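Local coordinates for protein ribulose-bisphosphate carboxylase (Alicyclobacillus acidocaldarius subsp. acidocaldarius, PDB 4NAS) that belongs to the ribulose bisphosphate carboxylase large-chain family, joining an N-terminal domain to a TIM-barrel catalytic domain, and binds calcium in this crystal, at residues Phe123-Val133 and Met292-Gly300; Leu224-Ala232 and Asp253-Val262. All coordinates share one frame; numbering follows the deposited sequence.

Overall arrangement
Both contacts involve the TIM-barrel domain, their centres about 14 Å apart, but they differ in burial and chemistry. Interaction 1 is a core contact: residues 123-133 lie across the turn from helix 284-295 into strand 299-303, joined mainly by backbone groups and one buried aspartate. Interaction 2 is only partly buried; there helix 221-233 packs on the end of helix 248-256 and the loop after it, with small apolar side chains inside and a network of arginines with aspartate and glutamate toward the surface. Lys-127 of interaction 1 connects the two, its NZ lying 2.8 Å from Val-260 O in a probable hydrogen bond and close to other carbonyls at the end of helix 248-256.

Interaction 1: residues Phe123-Val133 and Met292-Gly300; sequences FPGPKFGVEGV and MRLAGADIG. With CA (calcium ion), chain L.
Asp-298 reaches the backbone at Phe-128 and Gly-129, and its side chain carries one end of this buried contact. Starting at the root, Asp-298 CB sits 4.0 Å from Val-133 CG2, a methyl that also packs on Ile-299. With CG anti to the carbonyl carbon (chi1 -61°), the carboxylate is delivered to two successive peptide N-H groups. OD1 takes both: Phe-128 N comes in on the syn side, 2.7 Å from Asp-298 OD1, and Gly-129 N on the anti side, also 2.7 Å from Asp-298 OD1 and straighter at 162°. Two donors on one oxygen restrict rotation of the group. OD2 lies at the edge of the Phe-128 ring, 4.0 Å from Phe-128 CD2, with ring and carboxylate planes 67° apart. It also accepts from Ile-264 N and lies beside a water that takes the backbone N-H of Lys-127 and sits by Gly-296 O.

Back toward the start of 123-133, the Pro-126 ring presses on the turn, Pro-126 CG coming 3.3 Å from Ala-297 O, a buried carbonyl with no hydrogen-bond partner. Gly-125 N donates to Leu-294 O over 3.0 Å, while Gly-125 CA directs a C-H at Arg-293 O. Pro-124 O binds the calcium ion at 2.4 Å; five waters join it, one of them at a longer distance, and of the others one is bonded to Phe-123 O and another to Pro-126 O. On the partner side, Gly-296, with positive phi, is the C-prime residue of a Schellman motif ending helix 284-295. A short connection through Ala-297 and Asp-298 then leads into strand 299-303, the alpha-to-beta turn that lies at the N-terminal end of a strand in a TIM barrel.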
loop_
_atom_site.group_PDB
_atom_site.type_symbol
_atom_site.label_atom_id
_atom_site.label_comp_id
_atom_site.label_asym_id
_atom_site.label_seq_id
_atom_site.Cartn_x
_atom_site.Cartn_y
_atom_site.Cartn_z
ATOM N N PHE B 123 17.331 -7.914 -0.532
ATOM C CA PHE B 123 16.816 -6.561 -0.335
ATOM C C PHE B 123 17.998 -5.638 0.015
ATOM O O PHE B 123 19.003 -6.115 0.558
ATOM C CB PHE B 123 15.780 -6.565 0.776
ATOM C CG PHE B 123 14.491 -7.236 0.409
ATOM C CD1 PHE B 123 13.626 -6.658 -0.514
ATOM C CD2 PHE B 123 14.134 -8.445 0.994
ATOM C CE1 PHE B 123 12.420 -7.282 -0.843
ATOM C CE2 PHE B 123 12.931 -9.076 0.676
ATOM C CZ PHE B 123 12.073 -8.487 -0.243
ATOM N N PRO B 124 17.896 -4.321 -0.299
ATOM C CA PRO B 124 19.071 -3.455 -0.145
ATOM C C PRO B 124 19.475 -3.165 1.297
ATOM O O PRO B 124 20.664 -3.077 1.564
ATOM C CB PRO B 124 18.635 -2.146 -0.816
ATOM C CG PRO B 124 17.143 -2.154 -0.698
ATOM C CD PRO B 124 16.769 -3.594 -0.913
ATOM N N GLY B 125 18.536 -2.969 2.219
ATOM C CA GLY B 125 18.934 -2.497 3.543
ATOM C C GLY B 125 19.403 -1.043 3.489
ATOM O O GLY B 125 19.539 -0.462 2.406
ATOM N N PRO B 126 19.648 -0.441 4.659
ATOM C CA PRO B 126 19.990 0.986 4.714
ATOM C C PRO B 126 21.351 1.239 4.056
ATOM O O PRO B 126 22.244 0.392 4.171
ATOM C CB PRO B 126 20.044 1.267 6.218
ATOM C CG PRO B 126 19.123 0.211 6.822
ATOM C CD PRO B 126 19.437 -1.010 6.004
ATOM N N LYS B 127 21.468 2.338 3.322
ATOM C CA LYS B 127 22.735 2.724 2.719
ATOM C C LYS B 127 23.655 3.247 3.823
ATOM O O LYS B 127 24.862 2.995 3.808
ATOM C CB LYS B 127 22.510 3.780 1.625
ATOM C CG LYS B 127 23.758 4.078 0.769
ATOM C CD LYS B 127 23.511 5.077 -0.358
ATOM C CE LYS B 127 22.758 4.471 -1.556
ATOM N NZ LYS B 127 21.321 4.939 -1.734
ATOM N N PHE B 128 23.080 3.962 4.796
ATOM C CA PHE B 128 23.896 4.574 5.842
ATOM C C PHE B 128 23.794 3.908 7.212
ATOM O O PHE B 128 24.820 3.668 7.870
ATOM C CB PHE B 128 23.575 6.069 5.950
ATOM C CG PHE B 128 23.985 6.849 4.740
ATOM C CD1 PHE B 128 25.277 7.339 4.620
ATOM C CD2 PHE B 128 23.095 7.069 3.709
ATOM C CE1 PHE B 128 25.661 8.052 3.500
ATOM C CE2 PHE B 128 23.479 7.772 2.584
ATOM C CZ PHE B 128 24.756 8.274 2.484
ATOM N N GLY B 129 22.568 3.635 7.645
ATOM C CA GLY B 129 22.325 3.136 8.992
ATOM C C GLY B 129 22.687 4.125 10.092
ATOM O O GLY B 129 22.978 5.285 9.813
ATOM N N VAL B 130 22.692 3.653 11.340
ATOM C CA VAL B 130 23.014 4.478 12.500
ATOM C C VAL B 130 24.381 5.152 12.322
ATOM O O VAL B 130 24.487 6.373 12.333
ATOM C CB VAL B 130 22.975 3.634 13.821
ATOM C CG1 VAL B 130 23.526 4.415 14.975
ATOM C CG2 VAL B 130 21.566 3.172 14.131
ATOM N N GLU B 131 25.418 4.352 12.101
ATOM C CA GLU B 131 26.790 4.874 12.018
ATOM C C GLU B 131 27.023 5.873 10.873
ATOM O O GLU B 131 27.824 6.794 11.001
ATOM C CB GLU B 131 27.794 3.714 11.925
ATOM N N GLY B 132 26.329 5.684 9.758
ATOM C CA GLY B 132 26.508 6.528 8.586
ATOM C C GLY B 132 25.774 7.856 8.701
ATOM O O GLY B 132 26.242 8.867 8.187
ATOM N N VAL B 133 24.629 7.858 9.377
ATOM C CA VAL B 133 23.938 9.112 9.650
ATOM C C VAL B 133 24.794 9.951 10.590
ATOM O O VAL B 133 24.986 11.153 10.369
ATOM C CB VAL B 133 22.565 8.882 10.313
ATOM C CG1 VAL B 133 22.045 10.197 10.928
ATOM C CG2 VAL B 133 21.579 8.318 9.305
HETATM N N MSE B 292 10.583 -1.635 6.685
HETATM C CA MSE B 292 11.324 -0.380 6.549
HETATM C C MSE B 292 12.834 -0.579 6.493
HETATM O O MSE B 292 13.515 0.027 5.667
HETATM C CB MSE B 292 10.996 0.560 7.711
HETATM C CG MSE B 292 9.605 1.114 7.692
HETATM SE SE MSE B 292 9.278 2.112 6.067
HETATM C CE MSE B 292 7.593 2.872 6.602
ATOM N N ARG B 293 13.366 -1.411 7.390
ATOM C CA ARG B 293 14.803 -1.693 7.387
ATOM C C ARG B 293 15.206 -2.392 6.074
ATOM O O ARG B 293 16.233 -2.074 5.455
ATOM C CB ARG B 293 15.205 -2.522 8.625
ATOM C CG ARG B 293 16.680 -2.875 8.699
ATOM C CD ARG B 293 16.980 -3.561 10.036
ATOM N NE ARG B 293 18.411 -3.719 10.267
ATOM C CZ ARG B 293 18.929 -4.372 11.303
ATOM N NH1 ARG B 293 20.248 -4.476 11.431
ATOM N NH2 ARG B 293 18.127 -4.946 12.187
ATOM N N LEU B 294 14.379 -3.319 5.623
ATOM C CA LEU B 294 14.703 -4.040 4.390
ATOM C C LEU B 294 14.705 -3.100 3.190
ATOM O O LEU B 294 15.540 -3.218 2.299
ATOM C CB LEU B 294 13.689 -5.150 4.143
ATOM C CG LEU B 294 13.672 -6.312 5.147
ATOM C CD1 LEU B 294 12.517 -7.311 4.831
ATOM C CD2 LEU B 294 15.015 -7.006 5.162
ATOM N N ALA B 295 13.750 -2.173 3.187
ATOM C CA ALA B 295 13.562 -1.242 2.083
ATOM C C ALA B 295 14.661 -0.174 2.039
ATOM O O ALA B 295 14.915 0.402 0.985
ATOM C CB ALA B 295 12.173 -0.597 2.168
ATOM N N GLY B 296 15.296 0.106 3.181
ATOM C CA GLY B 296 16.459 0.986 3.198
ATOM C C GLY B 296 16.350 2.276 4.010
ATOM O O GLY B 296 17.146 3.192 3.832
ATOM N N ALA B 297 15.379 2.359 4.909
ATOM C CA ALA B 297 15.261 3.553 5.752
ATOM C C ALA B 297 16.507 3.647 6.633
ATOM O O ALA B 297 16.962 2.651 7.200
ATOM C CB ALA B 297 14.063 3.441 6.605
ATOM N N ASP B 298 17.086 4.830 6.735
ATOM C CA ASP B 298 18.192 4.995 7.671
ATOM C C ASP B 298 17.677 5.516 9.010
ATOM O O ASP B 298 18.320 5.347 10.047
ATOM C CB ASP B 298 19.242 5.934 7.099
ATOM C CG ASP B 298 19.835 5.414 5.818
ATOM O OD1 ASP B 298 20.664 4.496 5.904
ATOM O OD2 ASP B 298 19.456 5.911 4.732
ATOM N N ILE B 299 16.534 6.182 8.956
ATOM C CA ILE B 299 15.860 6.684 10.140
ATOM C C ILE B 299 14.406 6.321 9.993
ATOM O O ILE B 299 13.796 6.548 8.931
ATOM C CB ILE B 299 15.975 8.223 10.267
ATOM C CG1 ILE B 299 17.449 8.650 10.289
ATOM C CG2 ILE B 299 15.291 8.699 11.554
ATOM C CD1 ILE B 299 17.644 10.133 10.093
ATOM N N GLY B 300 13.826 5.772 11.054
ATOM C CA GLY B 300 12.442 5.346 10.975
ATOM C C GLY B 300 11.580 6.063 12.008
ATOM O O GLY B 300 11.848 5.984 13.203
HETATM CA CA CA L . 22.874 -3.514 0.788
HETATM O O HOH W 1 21.835 -5.681 0.143
HETATM O O HOH W 2 23.412 -1.244 2.039
HETATM O O HOH W 3 19.272 4.170 2.648
HETATM O O HOH W 4 23.091 -4.271 3.155
HETATM O O HOH W 5 25.302 -4.970 1.210
HETATM O O HOH W 6 22.299 -2.181 -0.997
#

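Interaction 2: residues Leu224-Ala232 and Asp253-Val262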
loop_
_atom_site.group_PDB
_atom_site.type_symbol
_atom_site.label_atom_id
_atom_site.label_comp_id
_atom_site.label_asym_id
_atom_site.label_seq_id
_atom_site.Cartn_x
_atom_site.Cartn_y
_atom_site.Cartn_z
ATOM N N LEU B 224 11.360 9.897 -9.959
ATOM C CA LEU B 224 11.693 9.909 -8.538
ATOM C C LEU B 224 13.179 9.654 -8.249
ATOM O O LEU B 224 13.788 10.338 -7.427
ATOM C CB LEU B 224 10.835 8.884 -7.794
ATOM C CG LEU B 224 10.580 9.169 -6.317
ATOM C CD1 LEU B 224 9.910 10.516 -6.147
ATOM C CD2 LEU B 224 9.715 8.067 -5.718
ATOM N N ARG B 225 13.761 8.672 -8.919
ATOM C CA ARG B 225 15.148 8.317 -8.640
ATOM C C ARG B 225 16.096 9.423 -9.140
ATOM O O ARG B 225 17.069 9.798 -8.460
ATOM C CB ARG B 225 15.483 6.932 -9.220
ATOM C CG ARG B 225 16.497 6.127 -8.397
ATOM C CD ARG B 225 16.529 4.656 -8.805
ATOM N NE ARG B 225 16.833 4.508 -10.228
ATOM C CZ ARG B 225 17.096 3.354 -10.831
ATOM N NH1 ARG B 225 17.099 2.223 -10.143
ATOM N NH2 ARG B 225 17.351 3.336 -12.131
ATOM N N GLU B 226 15.800 9.976 -10.309
ATOM C CA GLU B 226 16.574 11.117 -10.798
ATOM C C GLU B 226 16.432 12.331 -9.867
ATOM O O GLU B 226 17.410 13.014 -9.580
ATOM C CB GLU B 226 16.164 11.489 -12.225
ATOM C CG GLU B 226 16.985 12.643 -12.831
ATOM C CD GLU B 226 18.481 12.321 -12.953
ATOM O OE1 GLU B 226 18.830 11.128 -13.109
ATOM O OE2 GLU B 226 19.312 13.261 -12.894
ATOM N N ARG B 227 15.224 12.593 -9.371
ATOM C CA ARG B 227 15.055 13.705 -8.442
ATOM C C ARG B 227 15.828 13.471 -7.137
ATOM O O ARG B 227 16.449 14.388 -6.608
ATOM C CB ARG B 227 13.578 14.016 -8.151
ATOM C CG ARG B 227 13.426 15.305 -7.321
ATOM C CD ARG B 227 11.988 15.812 -7.181
ATOM N NE ARG B 227 11.883 17.258 -7.446
ATOM C CZ ARG B 227 10.727 17.902 -7.557
ATOM N NH1 ARG B 227 9.585 17.239 -7.407
ATOM N NH2 ARG B 227 10.700 19.201 -7.792
ATOM N N ALA B 228 15.786 12.244 -6.626
ATOM C CA ALA B 228 16.519 11.888 -5.410
ATOM C C ALA B 228 18.016 12.161 -5.596
ATOM O O ALA B 228 18.714 12.629 -4.673
ATOM C CB ALA B 228 16.301 10.420 -5.088
ATOM N N ARG B 229 18.503 11.861 -6.792
ATOM C CA ARG B 229 19.915 12.046 -7.113
ATOM C C ARG B 229 20.268 13.526 -7.134
ATOM O O ARG B 229 21.327 13.924 -6.640
ATOM C CB ARG B 229 20.250 11.449 -8.483
ATOM C CG ARG B 229 20.157 9.939 -8.597
ATOM C CD ARG B 229 20.675 9.512 -9.971
ATOM N NE ARG B 229 20.425 8.108 -10.284
ATOM C CZ ARG B 229 19.664 7.697 -11.292
ATOM N NH1 ARG B 229 19.491 6.396 -11.513
ATOM N NH2 ARG B 229 19.079 8.590 -12.082
ATOM N N ARG B 230 19.393 14.336 -7.731
ATOM C CA ARG B 230 19.649 15.767 -7.837
ATOM C C ARG B 230 19.666 16.369 -6.452
ATOM O O ARG B 230 20.541 17.182 -6.143
ATOM C CB ARG B 230 18.592 16.472 -8.687
ATOM C CG ARG B 230 18.588 16.097 -10.158
ATOM C CD ARG B 230 17.757 17.087 -10.962
ATOM N NE ARG B 230 16.433 17.314 -10.376
ATOM C CZ ARG B 230 15.307 16.759 -10.820
ATOM N NH1 ARG B 230 14.148 17.031 -10.223
ATOM N NH2 ARG B 230 15.334 15.937 -11.865
ATOM N N LEU B 231 18.703 15.954 -5.622
ATOM C CA LEU B 231 18.539 16.525 -4.291
ATOM C C LEU B 231 19.748 16.222 -3.426
ATOM O O LEU B 231 20.187 17.069 -2.648
ATOM C CB LEU B 231 17.228 16.051 -3.615
ATOM C CG LEU B 231 15.940 16.532 -4.294
ATOM C CD1 LEU B 231 14.673 15.965 -3.664
ATOM C CD2 LEU B 231 15.875 18.060 -4.328
ATOM N N ALA B 232 20.298 15.024 -3.585
ATOM C CA ALA B 232 21.547 14.643 -2.911
ATOM C C ALA B 232 22.700 15.531 -3.376
ATOM O O ALA B 232 23.422 16.116 -2.567
ATOM C CB ALA B 232 21.874 13.184 -3.196
ATOM N N ASP B 253 14.574 0.800 -4.605
ATOM C CA ASP B 253 15.461 1.217 -5.698
ATOM C C ASP B 253 16.293 2.444 -5.308
ATOM O O ASP B 253 17.450 2.574 -5.704
ATOM C CB ASP B 253 14.675 1.511 -6.981
ATOM C CG ASP B 253 14.124 0.244 -7.655
ATOM O OD1 ASP B 253 14.517 -0.892 -7.295
ATOM O OD2 ASP B 253 13.281 0.396 -8.556
ATOM N N LEU B 254 15.688 3.340 -4.533
ATOM C CA LEU B 254 16.394 4.542 -4.036
ATOM C C LEU B 254 17.526 4.169 -3.077
ATOM O O LEU B 254 18.637 4.715 -3.128
ATOM C CB LEU B 254 15.429 5.440 -3.271
ATOM C CG LEU B 254 14.421 6.376 -3.953
ATOM C CD1 LEU B 254 13.689 5.723 -5.091
ATOM C CD2 LEU B 254 13.422 6.871 -2.899
ATOM N N ALA B 255 17.218 3.256 -2.170
ATOM C CA ALA B 255 18.186 2.835 -1.178
ATOM C C ALA B 255 19.324 2.036 -1.841
ATOM O O ALA B 255 20.464 2.020 -1.369
ATOM C CB ALA B 255 17.467 2.023 -0.086
ATOM N N ARG B 256 19.030 1.406 -2.966
ATOM C CA ARG B 256 20.058 0.621 -3.646
ATOM C C ARG B 256 20.982 1.464 -4.526
ATOM O O ARG B 256 22.141 1.112 -4.732
ATOM C CB ARG B 256 19.437 -0.502 -4.471
ATOM C CG ARG B 256 20.441 -1.603 -4.828
ATOM C CD ARG B 256 19.834 -2.663 -5.737
ATOM N NE ARG B 256 18.578 -3.227 -5.246
ATOM C CZ ARG B 256 18.488 -4.273 -4.430
ATOM N NH1 ARG B 256 19.581 -4.874 -3.985
ATOM N NH2 ARG B 256 17.297 -4.713 -4.054
ATOM N N ASP B 257 20.472 2.579 -5.037
ATOM C CA ASP B 257 21.205 3.409 -5.999
ATOM C C ASP B 257 22.364 4.205 -5.341
ATOM O O ASP B 257 22.122 5.079 -4.506
ATOM C CB ASP B 257 20.199 4.363 -6.650
ATOM C CG ASP B 257 20.740 5.057 -7.880
ATOM O OD1 ASP B 257 21.975 5.113 -8.072
ATOM O OD2 ASP B 257 19.902 5.561 -8.655
ATOM N N PRO B 258 23.616 3.918 -5.738
ATOM C CA PRO B 258 24.798 4.589 -5.182
ATOM C C PRO B 258 24.740 6.101 -5.367
ATOM O O PRO B 258 25.189 6.852 -4.491
ATOM C CB PRO B 258 25.941 4.009 -6.015
ATOM C CG PRO B 258 25.447 2.665 -6.429
ATOM C CD PRO B 258 23.990 2.878 -6.711
ATOM N N ASP B 259 24.168 6.544 -6.484
ATOM C CA ASP B 259 24.046 7.977 -6.766
ATOM C C ASP B 259 23.022 8.700 -5.888
ATOM O O ASP B 259 23.056 9.931 -5.791
ATOM C CB ASP B 259 23.747 8.229 -8.247
ATOM C CG ASP B 259 24.928 7.895 -9.148
ATOM O OD1 ASP B 259 26.082 7.914 -8.665
ATOM O OD2 ASP B 259 24.696 7.614 -10.343
ATOM N N VAL B 260 22.107 7.956 -5.269
ATOM C CA VAL B 260 21.235 8.532 -4.243
ATOM C C VAL B 260 22.021 8.512 -2.938
ATOM O O VAL B 260 21.829 7.660 -2.058
ATOM C CB VAL B 260 19.866 7.816 -4.124
ATOM C CG1 VAL B 260 18.983 8.514 -3.103
ATOM C CG2 VAL B 260 19.170 7.820 -5.470
ATOM N N ASP B 261 22.922 9.478 -2.834
ATOM C CA ASP B 261 23.949 9.444 -1.819
ATOM C C ASP B 261 23.536 10.281 -0.621
ATOM O O ASP B 261 24.211 11.235 -0.245
ATOM C CB ASP B 261 25.262 9.941 -2.413
ATOM C CG ASP B 261 26.429 9.640 -1.530
ATOM O OD1 ASP B 261 26.487 8.499 -1.015
ATOM O OD2 ASP B 261 27.266 10.543 -1.334
ATOM N N VAL B 262 22.416 9.913 -0.026
ATOM C CA VAL B 262 21.827 10.692 1.038
ATOM C C VAL B 262 20.961 9.753 1.901
ATOM O O VAL B 262 20.354 8.817 1.377
ATOM C CB VAL B 262 20.960 11.785 0.406
ATOM C CG1 VAL B 262 20.028 11.171 -0.620
ATOM C CG2 VAL B 262 20.172 12.533 1.447
#
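The guanidinium of Arg-229 turns its edge to Asp-257, the two flat groups standing 74° apart. A single oxygen serves both donors: Asp-257 OD2 is 3.0 Å from Arg-229 NH1 and 3.1 Å from Arg-229 NE, a salt bridge whose hydrogen bonds are both weak because the N-H groups point off line. Arg-225 treats the same oxygen differently. Its chain, bent at chi3 (57°), crosses the aspartate at a slant, with Arg-225 CG 3.5 Å from Asp-257 OD2; the oxygen lies well out of its guanidinium plane, so the long bridge from NE rests on charge alone. Arg-229 NH2 forms a salt bridge with Glu-226 OE1 of its own helix, 2.7 Å away, though the hydrogen bond within it is weak.

Helices 221-233 and 248-256 are outer helices of the TIM barrel, with strand 238-242 and the short helix 243-246 between them in sequence, and Asp-257 stands just where the second one ends. Its OD1 accepts from Asp-259 N in an Asx turn, which probably helps to set the rotation of the carboxylate that faces Arg-229.

Deeper in, Ala-228 CB meets Val-260 CG1 at 3.8 Å, and the other valine methyl, CG2, lies against Arg-229 CG, the two side chains crossing at about a right angle. One helical turn on, Ala-232 CB rests 3.8 Å from Val-262 CG1; both valines also touch Leu-239. At the opposite end, His-222 of the second subunit packs on Arg-225.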